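Uncharacterized protein (Methylibium petroleiphilum, PDB 3PL0) probably acts as an iron-dependent dioxygenase built on a double-stranded beta-helix (cupin) fold. Local coordinates at residues 66-71 / 145-150; 122-127 / 243-248; 173-178 / 210-215. All blocks are in the same frame, centred on the assembly; numbering follows the deposited sequence.

How the contacts relate
All three contacts hang on one curled antiparallel sheet of the cupin fold. Contact 1 pairs strands 65-77 and 141-152, contact 3 pairs 172-181 and 209-213, and strand 237-246, half of contact 2, lies between them in the sheet, bonding to both sides through Thr244 N to Glu145 O and Leu243 N to Ala174 O. Contact 2 adds helix 118-134, which also reaches contact 3 where Leu127 packs on Leu211 and Ala174. Contacts 2 and 3 are buried and largely aliphatic. Contact 1 is partly buried and differs sharply: its Phe149 face carries Arg68, two histidines, a glutamate and a water, while Arg150 lies on the Tyr67 face.

Contact 1 of 3, residues 66-71 / 145-150; sequences RYRRHG and EAHPFR
Two neighbouring strands of the double-stranded beta-helix run antiparallel here, with a disturbed middle. Tyr67 and Arg150 form one hydrogen-bonded pair, Tyr67 N reaching Arg150 O at 2.9 Å and nearly straight (175°). Gly71 and Ala146 form the other, Ala146 N to Gly71 O being 2.8 Å. Between them Pro148 has no N-H to give; its CD sits 3.0 Å from Arg69 O, which instead accepts from a water that also bonds Arg68 NE and His147 ND1. His70, with CG anti to its backbone N (chi1 179°), raises its ring on the Arg68-Phe149 side of the sheet, and its NE2 donates to the anti lone pair of Glu145 OE1 at 2.7 Å. His70 CD2 lies over one face of the His147 ring, 3.2 Å from His147 CE1, the rings slid apart with little overlap. Arg68, bent at chi3, sets its guanidinium beside Phe149, whose CE1 stands 3.5 Å above the guanidinium centre, planes 59° apart; Asp56 takes the salt bridge from NH1. His90 ND1 also hydrogen-bonds Glu145 OE1; two such partners would probably favour a charged carboxylate. Strand 237-246 flanks 145-150 on its other side, with Ala146 touching Leu243 and Arg150 salt-bridged to Asp239.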
# COMPACT_ATOMS: atom_id res chain seq x y z
N ARG A 66 -16.12 -0.22 1.17
CA ARG A 66 -14.82 0.18 0.63
C ARG A 66 -14.93 1.37 -0.32
O ARG A 66 -15.76 1.41 -1.19
CB ARG A 66 -14.19 -1.01 -0.09
CG ARG A 66 -12.77 -0.71 -0.60
CD ARG A 66 -11.99 -1.96 -0.83
NE ARG A 66 -12.50 -2.71 -1.97
CZ ARG A 66 -12.51 -4.04 -2.04
NH1 ARG A 66 -12.05 -4.76 -1.02
NH2 ARG A 66 -12.98 -4.68 -3.12
N TYR A 67 -14.09 2.37 -0.08
CA TYR A 67 -13.88 3.48 -0.97
C TYR A 67 -12.45 3.52 -1.45
O TYR A 67 -11.50 3.23 -0.68
CB TYR A 67 -14.19 4.78 -0.24
CG TYR A 67 -15.58 4.81 0.38
CD1 TYR A 67 -15.82 4.21 1.63
CD2 TYR A 67 -16.63 5.40 -0.28
CE1 TYR A 67 -17.08 4.21 2.19
CE2 TYR A 67 -17.89 5.41 0.30
CZ TYR A 67 -18.11 4.83 1.52
OH TYR A 67 -19.38 4.84 2.05
N ARG A 68 -12.26 3.97 -2.68
CA ARG A 68 -10.94 4.00 -3.28
C ARG A 68 -10.90 4.86 -4.52
O ARG A 68 -11.92 5.36 -5.02
CB ARG A 68 -10.52 2.58 -3.68
CG ARG A 68 -11.33 2.01 -4.85
CD ARG A 68 -11.29 0.54 -4.93
NE ARG A 68 -9.97 0.04 -5.31
CZ ARG A 68 -9.61 -1.24 -5.28
NH1 ARG A 68 -10.47 -2.18 -4.91
NH2 ARG A 68 -8.37 -1.57 -5.63
N ARG A 69 -9.67 5.06 -4.97
CA ARG A 69 -9.36 5.62 -6.27
C ARG A 69 -8.07 4.95 -6.70
O ARG A 69 -7.48 4.19 -5.91
CB ARG A 69 -9.17 7.11 -6.19
CG ARG A 69 -10.46 7.92 -6.05
CD ARG A 69 -10.16 9.37 -6.00
NE ARG A 69 -11.39 10.10 -5.79
CZ ARG A 69 -12.32 10.31 -6.71
NH1 ARG A 69 -12.16 9.94 -7.98
NH2 ARG A 69 -13.42 10.93 -6.35
N HIS A 70 -7.70 5.16 -7.97
CA HIS A 70 -6.62 4.41 -8.63
C HIS A 70 -5.88 5.32 -9.60
O HIS A 70 -6.48 6.18 -10.26
CB HIS A 70 -7.23 3.20 -9.33
CG HIS A 70 -6.26 2.34 -10.06
ND1 HIS A 70 -6.47 1.92 -11.36
CD2 HIS A 70 -5.09 1.76 -9.67
CE1 HIS A 70 -5.46 1.15 -11.74
NE2 HIS A 70 -4.63 1.01 -10.72
N GLY A 71 -4.56 5.17 -9.66
CA GLY A 71 -3.76 5.97 -10.57
C GLY A 71 -2.44 5.29 -10.79
O GLY A 71 -1.95 4.58 -9.90
N GLU A 145 1.43 1.38 -9.44
CA GLU A 145 0.01 1.66 -9.22
C GLU A 145 -0.21 2.20 -7.80
O GLU A 145 0.46 1.78 -6.86
CB GLU A 145 -0.83 0.41 -9.46
CG GLU A 145 -0.64 -0.22 -10.85
CD GLU A 145 -1.66 -1.30 -11.23
OE1 GLU A 145 -2.89 -1.07 -11.06
OE2 GLU A 145 -1.24 -2.36 -11.76
N ALA A 146 -1.10 3.18 -7.67
CA ALA A 146 -1.43 3.75 -6.38
C ALA A 146 -2.89 3.45 -6.08
O ALA A 146 -3.76 3.73 -6.90
CB ALA A 146 -1.21 5.22 -6.40
N HIS A 147 -3.17 2.90 -4.89
CA HIS A 147 -4.54 2.61 -4.49
C HIS A 147 -4.82 3.19 -3.09
O HIS A 147 -4.57 2.53 -2.07
CB HIS A 147 -4.70 1.10 -4.39
CG HIS A 147 -4.42 0.36 -5.65
ND1 HIS A 147 -5.42 -0.01 -6.51
CD2 HIS A 147 -3.26 -0.11 -6.18
CE1 HIS A 147 -4.90 -0.67 -7.53
NE2 HIS A 147 -3.59 -0.74 -7.36
N PRO A 148 -5.31 4.42 -3.03
CA PRO A 148 -5.76 4.94 -1.73
C PRO A 148 -7.07 4.28 -1.33
O PRO A 148 -7.97 4.15 -2.18
CB PRO A 148 -5.99 6.41 -1.98
CG PRO A 148 -6.21 6.53 -3.47
CD PRO A 148 -5.38 5.44 -4.09
N PHE A 149 -7.16 3.87 -0.08
CA PHE A 149 -8.31 3.13 0.41
C PHE A 149 -8.88 3.78 1.65
O PHE A 149 -8.12 4.20 2.51
CB PHE A 149 -7.90 1.74 0.85
CG PHE A 149 -7.68 0.77 -0.26
CD1 PHE A 149 -8.74 0.27 -1.00
CD2 PHE A 149 -6.40 0.31 -0.55
CE1 PHE A 149 -8.52 -0.65 -2.02
CE2 PHE A 149 -6.18 -0.61 -1.56
CZ PHE A 149 -7.25 -1.11 -2.29
N ARG A 150 -10.21 3.73 1.79
CA ARG A 150 -10.85 3.84 3.11
C ARG A 150 -11.82 2.69 3.26
O ARG A 150 -12.65 2.46 2.40
CB ARG A 150 -11.62 5.13 3.28
CG ARG A 150 -12.58 5.16 4.50
CD ARG A 150 -13.12 6.52 4.81
NE ARG A 150 -12.08 7.41 5.29
CZ ARG A 150 -12.22 8.70 5.54
NH1 ARG A 150 -13.40 9.34 5.43
NH2 ARG A 150 -11.18 9.37 5.99
O HOH W 1 -7.78 1.57 -6.28

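Contact 2 of 3, residues 122-127 / 243-248; sequences ALLVAL and LTYRSG
Tyr245 and Leu243, two residues apart on strand 243-246 and so on the same face of the sheet, carry this helix-on-sheet contact, with Leu124 the main partner on helix 122-127. The segment axes come no closer than 10.5 Å, a gap bridged by side chains and by one bond from Tyr245 OH to the helix backbone. Tyr245 points its CB at the helix, and with CG anti to the carbonyl carbon (chi1 -68°) the ring reaches across end-on until OH donates to Leu124 O at 2.7 Å. That oxygen lies at the ring edge, in its plane, and the hydroxyl meets it on a lone pair in the carbonyl plane, at a C=O...O angle of 113°. The bond therefore comes from the flank of the carbonyl, well off the C=O axis. Leu127, one turn further on, crosses the tyrosine at about a right angle and lays its CB 3.5 Å from Tyr245 OH.

Leu243 works by its CD1 methyl, which enters among three leucines. Leu124 CD1 and Leu127 CD1 each lie 3.8 Å from Leu243 CD1, and Leu123 CD2 is 3.9 Å from the same methyl. Leu124 and Leu127 both cross Leu243 at about a right angle, and the contacts run CD1 to CD1. Trp142 and Phe131 stand edge-to-face with Tyr245, while Ile144 and Phe73 touch Leu124 from the strands.

The contact is leucine packing plus an aromatic ring, with one phenol O-H directed at a helix carbonyl; this bond fixes where the tyrosine tip sits along the helix, something methyl contacts alone specify less sharply.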
# COMPACT_ATOMS: atom_id res chain seq x y z
N ALA A 122 7.72 12.96 -3.91
CA ALA A 122 8.80 12.62 -2.99
C ALA A 122 8.63 11.18 -2.48
O ALA A 122 9.58 10.39 -2.46
CB ALA A 122 8.86 13.63 -1.80
N LEU A 123 7.39 10.84 -2.14
CA LEU A 123 7.03 9.52 -1.67
C LEU A 123 7.29 8.47 -2.76
O LEU A 123 8.08 7.57 -2.54
CB LEU A 123 5.55 9.46 -1.29
CG LEU A 123 5.06 8.13 -0.67
CD1 LEU A 123 5.87 7.77 0.65
CD2 LEU A 123 3.58 8.17 -0.44
N LEU A 124 6.63 8.57 -3.91
CA LEU A 124 6.79 7.53 -4.92
C LEU A 124 8.23 7.36 -5.40
O LEU A 124 8.67 6.25 -5.65
CB LEU A 124 5.87 7.73 -6.11
CG LEU A 124 4.43 7.26 -5.95
CD1 LEU A 124 3.70 7.94 -4.73
CD2 LEU A 124 3.68 7.50 -7.31
N VAL A 125 8.95 8.46 -5.55
CA VAL A 125 10.31 8.43 -6.06
C VAL A 125 11.27 7.77 -5.07
O VAL A 125 12.06 6.90 -5.46
CB VAL A 125 10.80 9.84 -6.46
CG1 VAL A 125 12.35 9.90 -6.69
CG2 VAL A 125 10.07 10.30 -7.75
N ALA A 126 11.22 8.19 -3.82
CA ALA A 126 12.16 7.72 -2.79
C ALA A 126 12.02 6.22 -2.60
O ALA A 126 13.04 5.50 -2.49
CB ALA A 126 11.94 8.45 -1.43
N LEU A 127 10.78 5.76 -2.61
CA LEU A 127 10.51 4.33 -2.44
C LEU A 127 10.97 3.53 -3.68
O LEU A 127 11.53 2.44 -3.55
CB LEU A 127 9.02 4.07 -2.16
CG LEU A 127 8.45 4.62 -0.85
CD1 LEU A 127 6.96 4.45 -0.90
CD2 LEU A 127 9.09 3.89 0.36
N LEU A 243 0.92 1.18 -2.62
CA LEU A 243 1.70 1.50 -3.82
C LEU A 243 2.37 0.21 -4.27
O LEU A 243 3.00 -0.50 -3.45
CB LEU A 243 2.76 2.58 -3.54
CG LEU A 243 2.32 3.97 -3.02
CD1 LEU A 243 3.52 4.85 -2.56
CD2 LEU A 243 1.48 4.69 -4.05
N THR A 244 2.23 -0.14 -5.54
CA THR A 244 2.89 -1.31 -6.02
C THR A 244 3.92 -0.91 -7.08
O THR A 244 3.68 -0.01 -7.90
CB THR A 244 1.91 -2.33 -6.60
OG1 THR A 244 1.26 -1.79 -7.74
CG2 THR A 244 0.88 -2.74 -5.57
N TYR A 245 5.05 -1.59 -7.05
CA TYR A 245 6.11 -1.37 -8.00
C TYR A 245 6.39 -2.67 -8.75
O TYR A 245 6.62 -3.74 -8.13
CB TYR A 245 7.38 -0.91 -7.28
CG TYR A 245 7.27 0.47 -6.66
CD1 TYR A 245 6.44 0.68 -5.56
CD2 TYR A 245 8.00 1.54 -7.17
CE1 TYR A 245 6.32 1.94 -4.99
CE2 TYR A 245 7.91 2.80 -6.61
CZ TYR A 245 7.04 3.00 -5.53
OH TYR A 245 6.96 4.25 -4.99
N ARG A 246 6.43 -2.58 -10.08
CA ARG A 246 6.63 -3.76 -10.91
C ARG A 246 7.59 -3.45 -12.07
O ARG A 246 7.46 -2.41 -12.72
CB ARG A 246 5.29 -4.24 -11.43
CG ARG A 246 5.34 -5.63 -12.14
CD ARG A 246 3.94 -6.20 -12.33
NE ARG A 246 4.02 -7.59 -12.78
CZ ARG A 246 4.21 -7.96 -14.04
NH1 ARG A 246 4.34 -7.05 -14.99
NH2 ARG A 246 4.28 -9.23 -14.36
N SER A 247 8.54 -4.37 -12.29
CA SER A 247 9.45 -4.35 -13.43
C SER A 247 8.76 -4.87 -14.67
O SER A 247 7.91 -5.72 -14.56
CB SER A 247 10.62 -5.29 -13.15
OG SER A 247 11.57 -5.22 -14.19
N GLY A 248 9.14 -4.37 -15.85
CA GLY A 248 8.69 -4.91 -17.15
C GLY A 248 7.42 -4.24 -17.66
O GLY A 248 7.34 -3.77 -18.80

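Contact 3 of 3, residues 173-178 / 210-215; sequences VAVVFI and LLLDDQ
Four backbone hydrogen bonds zip Val173-Val175 to Leu210-Leu212 as an antiparallel pair. Leu212 N to Val173 O is the shortest at 2.7 Å, approaching nearly along the C=O axis; its return bond, Val173 N to Leu212 O, is 3.0 Å and falls on a lone pair in the carbonyl plane. The second hydrogen-bonded pair joins Val175 and Leu210, with Val175 N to Leu210 O at 2.8 Å and Leu210 N to Val175 O nearly straight at 173°. Between them Ala174 and Leu211 make the non-hydrogen-bonded pair, where Ala174 CA-H points at Leu210 O, 3.3 Å away.

Side chains divide by alternation. On one face Val173 and Val175 line up with Leu210 and Leu212. Leu212, its CG anti to the carbonyl carbon (chi1 -58°), brings CD1 to 4.1 Å from Val173 CB, and Val175 CB faces Leu210 CB at 4.2 Å. On the other face Ala174 and Leu211 sit together, the small CB meeting the leucine CD2 at 3.8 Å.

Past Leu212 the chain turns. Asp213 OD1 accepts from Gln215 N at 3.0 Å, an Asx turn, and Asp213 OD2 is salt-bridged to Arg135. Asp214 turns its CB toward strand 173-178, and its carboxylate takes N-H bonds from Asp168 and Val170.

The pair belongs to the curled sheet of the double-stranded beta-helix (cupin) fold. Strand 237-246 borders 172-181 on its other side, and strand 24-27 does the same for 209-213, its Phe24 touching Leu210 and Leu212. Helix 118-134 covers the Ala174-Leu211 face through Leu127, Leu130 and Phe131.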
# COMPACT_ATOMS: atom_id res chain seq x y z
N VAL A 173 5.95 -3.78 -2.67
CA VAL A 173 4.79 -3.05 -2.21
C VAL A 173 5.12 -2.16 -1.02
O VAL A 173 5.95 -2.53 -0.15
CB VAL A 173 3.66 -4.01 -1.85
CG1 VAL A 173 2.45 -3.22 -1.34
CG2 VAL A 173 3.29 -4.88 -3.08
N ALA A 174 4.51 -0.97 -1.00
CA ALA A 174 4.51 -0.13 0.19
C ALA A 174 3.09 0.06 0.62
O ALA A 174 2.25 0.51 -0.17
CB ALA A 174 5.12 1.23 -0.07
N VAL A 175 2.81 -0.27 1.87
CA VAL A 175 1.53 0.06 2.50
C VAL A 175 1.76 1.25 3.45
O VAL A 175 2.47 1.12 4.46
CB VAL A 175 0.98 -1.10 3.32
CG1 VAL A 175 -0.38 -0.70 3.96
CG2 VAL A 175 0.82 -2.36 2.44
N VAL A 176 1.15 2.38 3.14
CA VAL A 176 1.35 3.60 3.93
C VAL A 176 0.10 3.71 4.82
O VAL A 176 -1.02 3.65 4.31
CB VAL A 176 1.44 4.86 3.07
CG1 VAL A 176 1.64 6.09 3.96
CG2 VAL A 176 2.53 4.71 2.04
N PHE A 177 0.30 3.79 6.13
CA PHE A 177 -0.83 3.99 7.05
C PHE A 177 -1.17 5.45 7.08
O PHE A 177 -0.30 6.28 7.35
CB PHE A 177 -0.52 3.52 8.45
CG PHE A 177 -1.63 3.74 9.41
CD1 PHE A 177 -2.76 2.95 9.36
CD2 PHE A 177 -1.54 4.72 10.38
CE1 PHE A 177 -3.82 3.15 10.22
CE2 PHE A 177 -2.59 4.95 11.26
CZ PHE A 177 -3.74 4.16 11.17
N ILE A 178 -2.41 5.78 6.74
CA ILE A 178 -2.81 7.18 6.58
C ILE A 178 -3.55 7.66 7.84
O ILE A 178 -3.28 8.74 8.32
CB ILE A 178 -3.66 7.33 5.37
CG1 ILE A 178 -2.84 6.94 4.11
CG2 ILE A 178 -4.31 8.71 5.26
CD1 ILE A 178 -1.73 7.95 3.74
N LEU A 210 4.93 0.31 5.65
CA LEU A 210 5.38 -1.06 5.57
C LEU A 210 5.89 -1.28 4.16
O LEU A 210 5.12 -1.19 3.21
CB LEU A 210 4.21 -2.02 5.86
CG LEU A 210 4.40 -3.52 5.62
CD1 LEU A 210 5.51 -4.04 6.52
CD2 LEU A 210 3.08 -4.26 5.86
N LEU A 211 7.16 -1.62 4.06
CA LEU A 211 7.82 -1.99 2.81
C LEU A 211 7.86 -3.51 2.71
O LEU A 211 8.21 -4.18 3.70
CB LEU A 211 9.25 -1.43 2.74
CG LEU A 211 9.36 0.12 2.89
CD1 LEU A 211 10.79 0.63 2.77
CD2 LEU A 211 8.40 0.87 1.89
N LEU A 212 7.46 -4.05 1.55
CA LEU A 212 7.38 -5.50 1.32
C LEU A 212 8.10 -5.90 0.00
O LEU A 212 7.93 -5.27 -1.03
CB LEU A 212 5.91 -5.95 1.17
CG LEU A 212 4.94 -5.66 2.31
CD1 LEU A 212 3.48 -5.82 1.83
CD2 LEU A 212 5.20 -6.58 3.53
N ASP A 213 8.89 -6.95 0.06
CA ASP A 213 9.40 -7.61 -1.14
C ASP A 213 8.36 -8.64 -1.47
O ASP A 213 8.24 -9.73 -0.85
CB ASP A 213 10.74 -8.25 -0.86
CG ASP A 213 11.30 -9.01 -2.04
OD1 ASP A 213 10.59 -9.29 -3.04
OD2 ASP A 213 12.48 -9.36 -1.94
N ASP A 214 7.59 -8.31 -2.48
CA ASP A 214 6.43 -9.11 -2.85
C ASP A 214 6.76 -10.51 -3.34
O ASP A 214 5.87 -11.35 -3.47
CB ASP A 214 5.63 -8.37 -3.92
CG ASP A 214 4.23 -8.87 -4.02
OD1 ASP A 214 3.50 -8.83 -2.99
OD2 ASP A 214 3.87 -9.34 -5.12
N GLN A 215 8.03 -10.78 -3.62
CA GLN A 215 8.46 -12.14 -4.01
C GLN A 215 8.93 -12.97 -2.80
O GLN A 215 9.25 -14.13 -2.96
CB GLN A 215 9.57 -12.05 -5.08
CG GLN A 215 9.06 -11.40 -6.40
CD GLN A 215 10.12 -11.34 -7.51
OE1 GLN A 215 11.25 -11.79 -7.35
NE2 GLN A 215 9.75 -10.76 -8.63